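Long-range contacts in cruciform cutting endonuclease 1, mitochondrial (Schizosaccharomyces pombe, PDB 1KCF), which resolves four-way Holliday junctions in mitochondrial DNA as a homodimeric, metal-dependent endonuclease, cutting at the point of strand exchange after CT and TT sequences: residues Lys64-Trp70 with Gln202-Asn208; Thr39-Leu43 with Cys55-Gln59; Arg118-Arg122 with Phe223-Asp227; Lys14-Leu18 with Trp241-Leu245; Leu9-Cys13 with Leu27-Ile31. One frame throughout, in Å; residues are numbered along the deposited sequence.

Interaction 1. Residues Lys64-Trp70 with Gln202-Asn208; sequences KVIIHNW and QKILFEN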
# COMPACT_ATOMS: atom_id res chain seq x y z
N LYS A 64 31.10 -5.63 -14.74
CA LYS A 64 30.16 -5.32 -15.80
C LYS A 64 28.77 -5.81 -15.43
O LYS A 64 28.62 -6.83 -14.77
CB LYS A 64 30.60 -5.95 -17.12
CG LYS A 64 31.78 -5.25 -17.75
CD LYS A 64 32.04 -5.76 -19.15
CE LYS A 64 33.19 -5.01 -19.79
NZ LYS A 64 33.43 -5.48 -21.19
N VAL A 65 27.76 -5.06 -15.85
CA VAL A 65 26.38 -5.43 -15.56
C VAL A 65 25.88 -6.43 -16.59
O VAL A 65 25.97 -6.19 -17.79
CB VAL A 65 25.46 -4.20 -15.58
CG1 VAL A 65 24.02 -4.63 -15.32
CG2 VAL A 65 25.93 -3.19 -14.54
N ILE A 66 25.35 -7.55 -16.10
CA ILE A 66 24.83 -8.58 -16.98
C ILE A 66 23.32 -8.69 -16.81
O ILE A 66 22.82 -9.00 -15.73
CB ILE A 66 25.47 -9.95 -16.66
CG1 ILE A 66 26.99 -9.82 -16.70
CG2 ILE A 66 25.00 -10.99 -17.68
CD1 ILE A 66 27.73 -11.05 -16.24
N ILE A 67 22.59 -8.41 -17.89
CA ILE A 67 21.14 -8.47 -17.87
C ILE A 67 20.63 -9.88 -18.16
O ILE A 67 21.01 -10.49 -19.16
CB ILE A 67 20.56 -7.48 -18.90
CG1 ILE A 67 20.89 -6.05 -18.47
CG2 ILE A 67 19.05 -7.70 -19.05
CD1 ILE A 67 20.37 -4.97 -19.39
N HIS A 68 19.77 -10.39 -17.28
CA HIS A 68 19.21 -11.73 -17.45
C HIS A 68 17.82 -11.65 -18.07
O HIS A 68 17.47 -12.41 -18.98
CB HIS A 68 19.10 -12.43 -16.09
CG HIS A 68 20.38 -12.44 -15.31
ND1 HIS A 68 21.53 -13.01 -15.78
CD2 HIS A 68 20.67 -11.97 -14.07
CE1 HIS A 68 22.49 -12.89 -14.87
NE2 HIS A 68 21.99 -12.26 -13.83
N ASN A 69 17.01 -10.73 -17.56
CA ASN A 69 15.65 -10.54 -18.06
C ASN A 69 15.37 -9.05 -18.06
O ASN A 69 15.85 -8.32 -17.19
CB ASN A 69 14.65 -11.27 -17.18
CG ASN A 69 14.89 -12.76 -17.14
OD1 ASN A 69 15.69 -13.25 -16.35
ND2 ASN A 69 14.21 -13.49 -18.03
N TRP A 70 14.58 -8.61 -19.03
CA TRP A 70 14.31 -7.20 -19.17
C TRP A 70 13.04 -7.01 -19.96
O TRP A 70 12.92 -7.53 -21.08
CB TRP A 70 15.51 -6.59 -19.89
CG TRP A 70 15.56 -5.12 -19.97
CD1 TRP A 70 14.93 -4.23 -19.16
CD2 TRP A 70 16.36 -4.35 -20.87
NE1 TRP A 70 15.29 -2.95 -19.49
CE2 TRP A 70 16.17 -2.99 -20.54
CE3 TRP A 70 17.23 -4.68 -21.92
CZ2 TRP A 70 16.81 -1.96 -21.23
CZ3 TRP A 70 17.87 -3.64 -22.61
CH2 TRP A 70 17.65 -2.30 -22.26
N GLN A 202 29.86 -1.73 -24.08
CA GLN A 202 30.05 -3.00 -23.38
C GLN A 202 30.03 -2.87 -21.85
O GLN A 202 30.62 -3.69 -21.15
CB GLN A 202 31.37 -3.65 -23.81
CG GLN A 202 31.45 -4.01 -25.28
CD GLN A 202 32.74 -4.73 -25.62
OE1 GLN A 202 33.83 -4.15 -25.51
NE2 GLN A 202 32.63 -5.99 -26.03
N LYS A 203 29.37 -1.84 -21.34
CA LYS A 203 29.27 -1.64 -19.90
C LYS A 203 28.10 -2.46 -19.38
O LYS A 203 27.99 -2.75 -18.19
CB LYS A 203 29.06 -0.16 -19.57
CG LYS A 203 30.25 0.72 -19.91
CD LYS A 203 31.46 0.30 -19.09
CE LYS A 203 32.71 1.00 -19.55
NZ LYS A 203 33.91 0.49 -18.81
N ILE A 204 27.22 -2.84 -20.31
CA ILE A 204 26.05 -3.66 -20.02
C ILE A 204 26.04 -4.78 -21.06
O ILE A 204 25.98 -4.51 -22.26
CB ILE A 204 24.74 -2.85 -20.14
CG1 ILE A 204 24.60 -1.88 -18.96
CG2 ILE A 204 23.55 -3.78 -20.21
CD1 ILE A 204 23.35 -1.02 -19.03
N LEU A 205 26.11 -6.02 -20.59
CA LEU A 205 26.09 -7.17 -21.48
C LEU A 205 24.81 -7.96 -21.22
O LEU A 205 24.12 -7.72 -20.23
CB LEU A 205 27.30 -8.08 -21.23
CG LEU A 205 28.69 -7.56 -21.58
CD1 LEU A 205 29.73 -8.59 -21.16
CD2 LEU A 205 28.79 -7.29 -23.07
N PHE A 206 24.52 -8.90 -22.11
CA PHE A 206 23.33 -9.72 -21.96
C PHE A 206 23.65 -11.21 -21.86
O PHE A 206 24.44 -11.73 -22.63
CB PHE A 206 22.37 -9.48 -23.12
CG PHE A 206 21.90 -8.06 -23.23
CD1 PHE A 206 22.74 -7.07 -23.72
CD2 PHE A 206 20.61 -7.72 -22.84
CE1 PHE A 206 22.30 -5.75 -23.81
CE2 PHE A 206 20.16 -6.41 -22.93
CZ PHE A 206 21.01 -5.42 -23.42
N GLU A 207 23.02 -11.87 -20.90
CA GLU A 207 23.22 -13.30 -20.69
C GLU A 207 22.56 -14.08 -21.82
O GLU A 207 23.14 -15.03 -22.34
CB GLU A 207 22.61 -13.73 -19.35
CG GLU A 207 22.57 -15.24 -19.14
CD GLU A 207 21.87 -15.62 -17.85
OE1 GLU A 207 20.77 -15.08 -17.58
OE2 GLU A 207 22.40 -16.48 -17.11
N ASN A 208 21.36 -13.66 -22.21
CA ASN A 208 20.63 -14.32 -23.29
C ASN A 208 20.25 -13.34 -24.39
O ASN A 208 20.16 -12.13 -24.16
CB ASN A 208 19.37 -14.99 -22.75
CG ASN A 208 18.57 -14.09 -21.84
OD1 ASN A 208 18.98 -13.80 -20.72
ND2 ASN A 208 17.42 -13.62 -22.32
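Ile-67 pushes its CD1 tip into a hollow between Ile-204 and Phe-206, the methyl 3.5 Å from Ile-204 CG2, a tight fit. The Phe-206 ring lies alongside Ile-67, pointing the same way, and its CE2 meets Trp-70 CE3 at 3.5 Å, rim to rim, with the planes 33° apart. Val-65 fills the next position on that face, against Ile-204. On the other face, Ile-66 CG2 rests across the CB of Glu-207, whose extended chain brings OE1 to the edge of the His-68 ring for a weak bond from ND1 (2.8 Å), while the ring's NE2 is hydrogen-bonded to Ser-58 OG on strand 52-59. Lys-64, stretched beyond CG, lays CD and CE over the carbonyl of Gln-202, CE 3.2 Å from its O, with CD also near Leu-205 CD1. A serine in place of Lys-64 would probably leave the Gln-202 carbonyl and the Leu-205 methyl without their aliphatic cover. Four backbone hydrogen bonds zip the strands in parallel, the straightest from Glu-207 N to Ile-67 O. Strand 204-206 is an edge strand of the RNase H-like sheet, beside 65-73; helix 224-253 packs on Val-65 and Ile-204, helices 191-200 and 209-217 on Phe-206.

Interaction 2. Residues Thr39-Leu43 with Cys55-Gln59; sequences TSRVL and CFASQ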
# COMPACT_ATOMS: atom_id res chain seq x y z
N THR A 39 25.20 -7.88 -5.19
CA THR A 39 25.06 -7.28 -6.51
C THR A 39 24.73 -8.34 -7.55
O THR A 39 24.91 -8.12 -8.73
CB THR A 39 26.33 -6.53 -6.95
OG1 THR A 39 27.47 -7.38 -6.81
CG2 THR A 39 26.52 -5.26 -6.14
N SER A 40 24.26 -9.49 -7.09
CA SER A 40 23.86 -10.56 -7.98
C SER A 40 22.35 -10.71 -7.84
O SER A 40 21.79 -10.43 -6.78
CB SER A 40 24.56 -11.88 -7.61
OG SER A 40 24.19 -12.32 -6.31
N ARG A 41 21.69 -11.13 -8.92
CA ARG A 41 20.25 -11.31 -8.92
C ARG A 41 19.55 -10.05 -8.39
O ARG A 41 18.79 -10.09 -7.43
CB ARG A 41 19.86 -12.53 -8.08
CG ARG A 41 20.58 -13.82 -8.51
CD ARG A 41 20.02 -15.04 -7.79
NE ARG A 41 18.74 -15.47 -8.35
CZ ARG A 41 18.60 -16.08 -9.52
NH1 ARG A 41 19.66 -16.35 -10.27
NH2 ARG A 41 17.40 -16.44 -9.95
N VAL A 42 19.84 -8.93 -9.04
CA VAL A 42 19.26 -7.65 -8.67
C VAL A 42 18.05 -7.38 -9.56
O VAL A 42 18.16 -7.31 -10.78
CB VAL A 42 20.29 -6.52 -8.86
CG1 VAL A 42 19.68 -5.19 -8.47
CG2 VAL A 42 21.54 -6.81 -8.02
N LEU A 43 16.88 -7.25 -8.93
CA LEU A 43 15.66 -6.99 -9.68
C LEU A 43 15.22 -5.53 -9.56
O LEU A 43 14.72 -5.10 -8.52
CB LEU A 43 14.52 -7.90 -9.19
CG LEU A 43 13.18 -7.70 -9.91
CD1 LEU A 43 13.30 -8.12 -11.37
CD2 LEU A 43 12.10 -8.51 -9.21
N CYS A 55 14.03 -4.95 -14.68
CA CYS A 55 15.31 -5.36 -15.25
C CYS A 55 15.96 -6.24 -14.19
O CYS A 55 16.20 -5.80 -13.06
CB CYS A 55 16.18 -4.14 -15.55
SG CYS A 55 17.72 -4.50 -16.49
N PHE A 56 16.24 -7.49 -14.54
CA PHE A 56 16.86 -8.43 -13.62
C PHE A 56 18.29 -8.62 -14.09
O PHE A 56 18.53 -9.08 -15.21
CB PHE A 56 16.08 -9.76 -13.64
CG PHE A 56 16.54 -10.76 -12.62
CD1 PHE A 56 16.69 -10.41 -11.28
CD2 PHE A 56 16.80 -12.08 -12.99
CE1 PHE A 56 17.09 -11.34 -10.33
CE2 PHE A 56 17.20 -13.03 -12.04
CZ PHE A 56 17.34 -12.65 -10.71
N ALA A 57 19.25 -8.25 -13.25
CA ALA A 57 20.66 -8.34 -13.62
C ALA A 57 21.60 -8.73 -12.48
O ALA A 57 21.20 -8.81 -11.33
CB ALA A 57 21.10 -7.01 -14.20
N SER A 58 22.86 -8.97 -12.85
CA SER A 58 23.90 -9.35 -11.89
C SER A 58 25.20 -8.64 -12.26
O SER A 58 25.44 -8.34 -13.43
CB SER A 58 24.13 -10.86 -11.91
OG SER A 58 22.96 -11.57 -11.54
N GLN A 59 26.03 -8.36 -11.27
CA GLN A 59 27.30 -7.68 -11.53
C GLN A 59 28.37 -8.71 -11.83
O GLN A 59 28.57 -9.66 -11.07
CB GLN A 59 27.72 -6.83 -10.33
CG GLN A 59 28.87 -5.90 -10.64
CD GLN A 59 28.55 -4.45 -10.34
OE1 GLN A 59 28.38 -4.07 -9.18
NE2 GLN A 59 28.45 -3.63 -11.39
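Val-42 and Ala-57 hold the two strands together through a pair of backbone hydrogen bonds, Val-42 N to Ala-57 O at 2.7 Å and Ala-57 N to Val-42 O at 2.9 Å. One residue earlier the ladder is interrupted: Arg-41 and Val-42 both face Ala-57 in a G1 beta bulge, with Arg-41 in a left-handed backbone conformation. Its N-H turns instead to the hydroxyl of Ser-58, 2.9 Å from N to OG and nearly straight at 170°. That oxygen is gripped again by His-68 NE2 from the adjoining strand, which fixes the rotation of the serine side chain. Beyond the bulge, Gln-59 N returns to Thr-39 O at 2.8 Å, and the CB atoms of these two residues pack together.

Phe-56 supplies most of the packing. With CG anti to the backbone N (chi1 -174°), its ring reaches across toward Arg-41, and CE1 lies 3.4 Å from the Arg-41 carbonyl carbon. The arginine, bent at chi3, passes the rim of the ring and sets one guanidinium face against Phe-56 CZ; the two planes stand 79° apart, so this is no parallel stack. NE and NH2 are held by the carbonyls of Asn-110 and Phe-109. Leu-43 CB touches the ring at CD1, 3.9 Å away.

The pair belongs to the hairpin of strands 42-47 and 52-59. Strand 42-47 carries Asp-46, a magnesium-binding residue, so the hairpin is part of the frame of the metal site. Strand 65-73 lies beside 52-59, strand 113-118 beside 42-47, and helix 224-253 packs against Thr-39, Cys-55 and Gln-59.

Interaction 3. Residues Arg118-Arg122 with Phe223-Asp227; sequences RQRYR and FKKDD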
# COMPACT_ATOMS: atom_id res chain seq x y z
N ARG A 118 9.24 4.55 -8.60
CA ARG A 118 8.00 4.80 -9.34
C ARG A 118 8.37 5.13 -10.78
O ARG A 118 9.38 5.78 -11.03
CB ARG A 118 7.24 5.99 -8.75
CG ARG A 118 6.53 5.72 -7.44
CD ARG A 118 5.85 7.00 -6.94
NE ARG A 118 5.08 6.78 -5.71
CZ ARG A 118 5.62 6.46 -4.54
NH1 ARG A 118 6.94 6.32 -4.42
NH2 ARG A 118 4.84 6.26 -3.49
N GLN A 119 7.55 4.68 -11.71
CA GLN A 119 7.81 4.97 -13.11
C GLN A 119 7.65 6.48 -13.29
O GLN A 119 7.03 7.14 -12.45
CB GLN A 119 6.80 4.23 -14.00
CG GLN A 119 6.96 4.55 -15.48
CD GLN A 119 8.26 4.01 -16.06
OE1 GLN A 119 8.41 2.80 -16.24
NE2 GLN A 119 9.20 4.90 -16.36
N ARG A 120 8.24 7.02 -14.34
CA ARG A 120 8.12 8.45 -14.60
C ARG A 120 6.68 8.72 -15.07
O ARG A 120 6.16 8.00 -15.92
CB ARG A 120 9.10 8.87 -15.69
N TYR A 121 6.04 9.73 -14.50
CA TYR A 121 4.68 10.06 -14.90
C TYR A 121 4.62 10.60 -16.34
O TYR A 121 5.52 11.33 -16.77
CB TYR A 121 4.07 11.11 -13.97
CG TYR A 121 2.72 11.60 -14.42
CD1 TYR A 121 1.57 10.82 -14.24
CD2 TYR A 121 2.57 12.84 -15.05
CE1 TYR A 121 0.32 11.26 -14.68
CE2 TYR A 121 1.33 13.29 -15.50
CZ TYR A 121 0.21 12.49 -15.31
OH TYR A 121 -1.02 12.93 -15.74
N ARG A 122 3.57 10.23 -17.06
CA ARG A 122 3.33 10.70 -18.43
C ARG A 122 1.87 11.11 -18.49
O ARG A 122 1.00 10.32 -18.16
CB ARG A 122 3.57 9.60 -19.46
CG ARG A 122 5.02 9.32 -19.75
CD ARG A 122 5.18 8.80 -21.17
NE ARG A 122 6.49 8.21 -21.37
CZ ARG A 122 6.84 7.00 -20.93
NH1 ARG A 122 5.96 6.26 -20.27
NH2 ARG A 122 8.07 6.54 -21.14
N PHE A 223 6.53 4.41 -26.11
CA PHE A 223 7.64 4.51 -25.18
C PHE A 223 8.16 3.19 -24.59
O PHE A 223 8.60 3.16 -23.44
CB PHE A 223 7.27 5.44 -24.02
CG PHE A 223 6.59 6.72 -24.45
CD1 PHE A 223 5.22 6.75 -24.67
CD2 PHE A 223 7.33 7.88 -24.64
CE1 PHE A 223 4.59 7.93 -25.09
CE2 PHE A 223 6.71 9.06 -25.05
CZ PHE A 223 5.34 9.09 -25.28
N LYS A 224 8.12 2.11 -25.37
CA LYS A 224 8.60 0.82 -24.89
C LYS A 224 10.08 0.92 -24.50
O LYS A 224 10.46 0.56 -23.39
CB LYS A 224 8.42 -0.24 -25.97
N LYS A 225 10.89 1.39 -25.44
CA LYS A 225 12.33 1.54 -25.23
C LYS A 225 12.62 2.47 -24.05
O LYS A 225 13.53 2.22 -23.26
CB LYS A 225 12.98 2.12 -26.49
CG LYS A 225 12.89 1.23 -27.72
CD LYS A 225 14.20 0.50 -27.98
CE LYS A 225 15.31 1.46 -28.36
NZ LYS A 225 16.55 0.75 -28.77
N ASP A 226 11.84 3.54 -23.94
CA ASP A 226 12.02 4.50 -22.86
C ASP A 226 11.74 3.87 -21.51
O ASP A 226 12.47 4.09 -20.55
CB ASP A 226 11.11 5.70 -23.08
CG ASP A 226 11.37 6.39 -24.41
OD1 ASP A 226 12.29 7.24 -24.46
OD2 ASP A 226 10.67 6.08 -25.40
N ASP A 227 10.68 3.07 -21.43
CA ASP A 227 10.34 2.43 -20.18
C ASP A 227 11.35 1.35 -19.80
O ASP A 227 11.70 1.21 -18.63
CB ASP A 227 8.92 1.84 -20.24
CG ASP A 227 7.85 2.91 -20.37
OD1 ASP A 227 8.16 4.10 -20.14
OD2 ASP A 227 6.69 2.58 -20.70
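Arg-122 grips Asp-227 with both terminal nitrogens on one oxygen: NH2 donates to OD1 at 2.6 Å, and NH1 adds a weak bond to the same atom at 3.1 Å. OD1 lies in the guanidinium plane and receives NH2 on its syn side, though well out of the carboxylate plane. The arginine also lies flat on Phe-223, planes 28° apart and centres 4.1 Å apart, an off-centre cation-pi stack. Its CD sits squarely above the ring centroid at 3.9 Å. Extension from CG to NE carries the group from the loop to the start of helix 224-253, where Phe-223 is the N-cap. Further out, Asn-51 touches Arg-122 and Asp-227. A methionine in place of Arg-122 would probably leave the Asp-227 carboxylate without its charged mate and the Phe-223 ring without the flat group stacked on it. Gln-119, bordering the magnesium-binding Asp-46 and Asp-230, packs its amide near Asp-227 OD1 without a hydrogen bond (NE2 to OD1 4.0 Å); its OE1 is buried with no partner in the model. Charge pair and flat stack together fix the guanidinium in place, and so tie the loop after strand 113-118 to the helix carrying Asp-230.

Interaction 4. Residues Lys14-Leu18 with Trp241-Leu245; sequences KLTGL and WQAQL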
# COMPACT_ATOMS: atom_id res chain seq x y z
N LYS A 14 26.95 11.41 -4.78
CA LYS A 14 26.23 11.32 -6.04
C LYS A 14 26.66 10.09 -6.83
O LYS A 14 25.86 9.49 -7.55
CB LYS A 14 26.47 12.57 -6.88
CG LYS A 14 25.88 12.49 -8.28
CD LYS A 14 26.11 13.76 -9.08
CE LYS A 14 25.34 14.93 -8.49
NZ LYS A 14 25.53 16.17 -9.29
N LEU A 15 27.93 9.70 -6.69
CA LEU A 15 28.46 8.55 -7.40
C LEU A 15 28.05 7.24 -6.74
O LEU A 15 28.21 6.17 -7.32
CB LEU A 15 29.98 8.61 -7.47
CG LEU A 15 30.67 9.72 -8.27
CD1 LEU A 15 32.17 9.52 -8.17
CD2 LEU A 15 30.24 9.69 -9.73
N THR A 16 27.52 7.32 -5.52
CA THR A 16 27.10 6.13 -4.79
C THR A 16 25.61 6.13 -4.48
O THR A 16 25.13 5.31 -3.69
CB THR A 16 27.88 5.99 -3.48
OG1 THR A 16 27.75 7.19 -2.71
CG2 THR A 16 29.36 5.73 -3.76
N GLY A 17 24.88 7.06 -5.09
CA GLY A 17 23.44 7.14 -4.87
C GLY A 17 23.05 7.48 -3.44
O GLY A 17 21.98 7.10 -2.99
N LEU A 18 23.91 8.21 -2.74
CA LEU A 18 23.63 8.59 -1.36
C LEU A 18 23.19 10.05 -1.30
O LEU A 18 23.37 10.80 -2.26
CB LEU A 18 24.87 8.39 -0.49
CG LEU A 18 25.39 6.96 -0.32
CD1 LEU A 18 26.70 7.00 0.47
CD2 LEU A 18 24.35 6.10 0.40
N TRP A 241 26.77 1.87 -7.94
CA TRP A 241 26.94 2.58 -6.68
C TRP A 241 27.59 1.65 -5.68
O TRP A 241 28.52 2.03 -4.98
CB TRP A 241 25.60 3.04 -6.10
CG TRP A 241 24.85 4.03 -6.92
CD1 TRP A 241 25.36 4.83 -7.90
CD2 TRP A 241 23.45 4.33 -6.84
NE1 TRP A 241 24.37 5.61 -8.44
CE2 TRP A 241 23.19 5.33 -7.81
CE3 TRP A 241 22.40 3.86 -6.05
CZ2 TRP A 241 21.91 5.86 -8.00
CZ3 TRP A 241 21.12 4.40 -6.24
CH2 TRP A 241 20.89 5.39 -7.21
N GLN A 242 27.09 0.42 -5.61
CA GLN A 242 27.62 -0.57 -4.68
C GLN A 242 29.08 -0.86 -4.98
O GLN A 242 29.87 -1.10 -4.07
CB GLN A 242 26.80 -1.86 -4.75
CG GLN A 242 25.29 -1.67 -4.63
CD GLN A 242 24.91 -0.64 -3.58
OE1 GLN A 242 25.31 -0.75 -2.42
NE2 GLN A 242 24.12 0.35 -3.98
N ALA A 243 29.43 -0.85 -6.26
CA ALA A 243 30.81 -1.11 -6.67
C ALA A 243 31.68 0.04 -6.19
O ALA A 243 32.73 -0.18 -5.58
CB ALA A 243 30.89 -1.23 -8.19
N GLN A 244 31.24 1.27 -6.46
CA GLN A 244 31.99 2.44 -6.04
C GLN A 244 32.11 2.51 -4.52
O GLN A 244 33.10 3.01 -4.00
CB GLN A 244 31.31 3.71 -6.54
CG GLN A 244 31.38 3.90 -8.05
CD GLN A 244 32.08 5.19 -8.43
OE1 GLN A 244 33.27 5.38 -8.15
NE2 GLN A 244 31.34 6.10 -9.07
N LEU A 245 31.11 1.99 -3.82
CA LEU A 245 31.15 2.00 -2.36
C LEU A 245 32.20 1.04 -1.82
O LEU A 245 32.78 1.28 -0.76
CB LEU A 245 29.77 1.65 -1.79
CG LEU A 245 28.76 2.80 -1.70
CD1 LEU A 245 27.42 2.26 -1.24
CD2 LEU A 245 29.27 3.86 -0.73
O HOH W 1 23.56 2.83 -2.41
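Trp-241 leaves its helix with CG anti to the carbonyl carbon; that chi1 of -64° sends the indole out toward the turn at Thr-16 and Gly-17, and a small chi2 turns its face to the backbone. Gly-17 CA stands over the six-membered ring, 3.4 Å from its centroid and 11° off the normal, a CH-pi contact. The carbonyl carbon of Thr-16 covers the same face nearer the rim, 3.3 Å from Trp-241 CG. Gly-17 has positive phi, and a side chain on it would run into Trp-241 CE3, so the bare backbone lets the ring come this close.

Thr-16 puts OG1 between its backbone N and carbonyl carbon (chi1 55°), turned back to the carbonyls of Ile-12 and Cys-13, and this frees CG2 to meet Leu-245 CD2 at 3.6 Å, the two side chains crossing at about a right angle. Leu-18 CD1 reaches the same leucine methyl at 4.2 Å. Nearby, Gln-244, bent at chi2, brings NE2 to 3.3 Å from Leu-15 CB. One water links Thr-16 O, to which it donates, with Gln-242 NE2, from which it accepts.

Helix 168-179 covers the indole too, with Tyr-174 edge-to-face and Ser-170 and Thr-171 in contact. With no direct hydrogen bond across the contact, the end of helix 6-15 in the SAP region is joined to helix 224-253 by ring-face and methyl packing plus one water bridge.

Interaction 5. Residues Leu9-Cys13 with Leu27-Ile31; sequences LQHIC and LLRRI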
# COMPACT_ATOMS: atom_id res chain seq x y z
N LEU A 9 33.09 15.32 -1.20
CA LEU A 9 32.28 14.33 -0.50
C LEU A 9 30.89 14.26 -1.13
O LEU A 9 30.31 13.18 -1.23
CB LEU A 9 32.16 14.69 0.98
CG LEU A 9 33.44 14.56 1.80
CD1 LEU A 9 33.18 15.03 3.22
CD2 LEU A 9 33.92 13.12 1.78
N GLN A 10 30.37 15.41 -1.53
CA GLN A 10 29.06 15.48 -2.16
C GLN A 10 29.12 14.74 -3.49
O GLN A 10 28.15 14.10 -3.91
CB GLN A 10 28.66 16.94 -2.39
CG GLN A 10 28.78 17.83 -1.16
CD GLN A 10 28.36 19.26 -1.42
OE1 GLN A 10 28.75 19.86 -2.43
NE2 GLN A 10 27.59 19.83 -0.51
N HIS A 11 30.26 14.84 -4.16
CA HIS A 11 30.45 14.18 -5.44
C HIS A 11 30.40 12.67 -5.24
O HIS A 11 29.76 11.95 -6.01
CB HIS A 11 31.79 14.58 -6.06
CG HIS A 11 32.07 13.93 -7.38
ND1 HIS A 11 31.29 14.15 -8.50
CD2 HIS A 11 33.03 13.06 -7.76
CE1 HIS A 11 31.75 13.43 -9.50
NE2 HIS A 11 32.81 12.76 -9.08
N ILE A 12 31.09 12.20 -4.21
CA ILE A 12 31.13 10.78 -3.88
C ILE A 12 29.71 10.28 -3.58
O ILE A 12 29.33 9.18 -3.99
CB ILE A 12 32.04 10.51 -2.65
CG1 ILE A 12 33.49 10.82 -3.02
CG2 ILE A 12 31.89 9.07 -2.18
CD1 ILE A 12 34.48 10.56 -1.90
N CYS A 13 28.93 11.09 -2.87
CA CYS A 13 27.56 10.72 -2.54
C CYS A 13 26.74 10.53 -3.80
O CYS A 13 25.93 9.61 -3.90
CB CYS A 13 26.92 11.78 -1.64
SG CYS A 13 27.50 11.71 0.08
N LEU A 27 28.47 13.30 5.87
CA LEU A 27 28.64 12.61 4.60
C LEU A 27 29.65 11.47 4.75
O LEU A 27 29.42 10.37 4.26
CB LEU A 27 29.13 13.60 3.53
CG LEU A 27 28.14 14.69 3.11
CD1 LEU A 27 28.76 15.56 2.03
CD2 LEU A 27 26.86 14.05 2.60
N LEU A 28 30.74 11.74 5.45
CA LEU A 28 31.76 10.72 5.68
C LEU A 28 31.15 9.49 6.32
O LEU A 28 31.34 8.37 5.84
CB LEU A 28 32.88 11.26 6.57
CG LEU A 28 33.87 12.23 5.92
CD1 LEU A 28 34.81 12.79 6.96
CD2 LEU A 28 34.65 11.49 4.84
N ARG A 29 30.41 9.70 7.40
CA ARG A 29 29.77 8.61 8.13
C ARG A 29 28.76 7.88 7.26
O ARG A 29 28.65 6.65 7.31
CB ARG A 29 29.08 9.15 9.38
N ARG A 30 28.01 8.64 6.47
CA ARG A 30 27.00 8.07 5.58
C ARG A 30 27.65 7.09 4.60
O ARG A 30 27.18 5.96 4.42
CB ARG A 30 26.30 9.19 4.81
CG ARG A 30 25.15 8.74 3.92
CD ARG A 30 24.41 9.96 3.43
NE ARG A 30 23.96 10.77 4.56
CZ ARG A 30 23.75 12.09 4.51
NH1 ARG A 30 23.94 12.75 3.38
NH2 ARG A 30 23.34 12.73 5.59
N ILE A 31 28.74 7.54 3.98
CA ILE A 31 29.48 6.72 3.03
C ILE A 31 30.03 5.47 3.72
O ILE A 31 29.70 4.34 3.34
CB ILE A 31 30.66 7.51 2.42
CG1 ILE A 31 30.12 8.72 1.66
CG2 ILE A 31 31.49 6.62 1.50
CD1 ILE A 31 31.20 9.67 1.16
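The two helices of the N-terminal SAP region, 6-15 and 26-33, pack here through apolar side chains, their short segments running roughly the same way at 30° with axes 10.1 Å apart. SAP motifs are helix pairs often associated with DNA binding, consistent with a junction-binding enzyme. Leu-27 reaches between Leu-9 and Cys-13 with both methyls: CD1 lies 3.7 Å from Leu-9 CB and also touches Gln-10 CG, while CD2 meets Cys-13 SG at 3.5 Å. Leu-9, with CG anti to its carbonyl carbon (chi1 -69°), extends past Leu-27 to Leu-28, where the two CD2 methyls come within 3.5 Å. One turn along, Ile-31 CD1 presses on Ile-12 CG2, also at 3.5 Å, a tight pair whose side chains cross at about a right angle. Around this core, helix 224-253 contributes Tyr-248 against Ile-12 and Cys-252 against Leu-28 and Ile-31, while Leu-18 packs on Ile-31. Arg-30 turns its guanidinium to the carbonyls of Ser-19 and Ser-21 in the connecting loop. No hydrogen bond crosses between the two segments; they cohere through buried leucine and isoleucine branches and one thiol, so the fit depends on shape rather than on directed polar bonds.

Overall arrangement
Interactions 1 and 2 lie side by side in the RNase H-like sheet, centres about 9 Å apart, on the adjacent strands 65-73 and 52-59. Interaction 3 sits about 20 Å from both, at the metal-site end of helix 224-253. The same helix carries interaction 4, whose centre is about 24 Å from that of interaction 3. Interaction 5 adjoins interaction 4, again about 9 Å away, and shares helix 6-15 with it; the segments of these two alternate along the chain. Interaction 5 closes before interactions 1, 2 and 3 open, and those three nest inside the long loop closed by interaction 4. Helix 224-253 thus connects the SAP region to the catalytic domain.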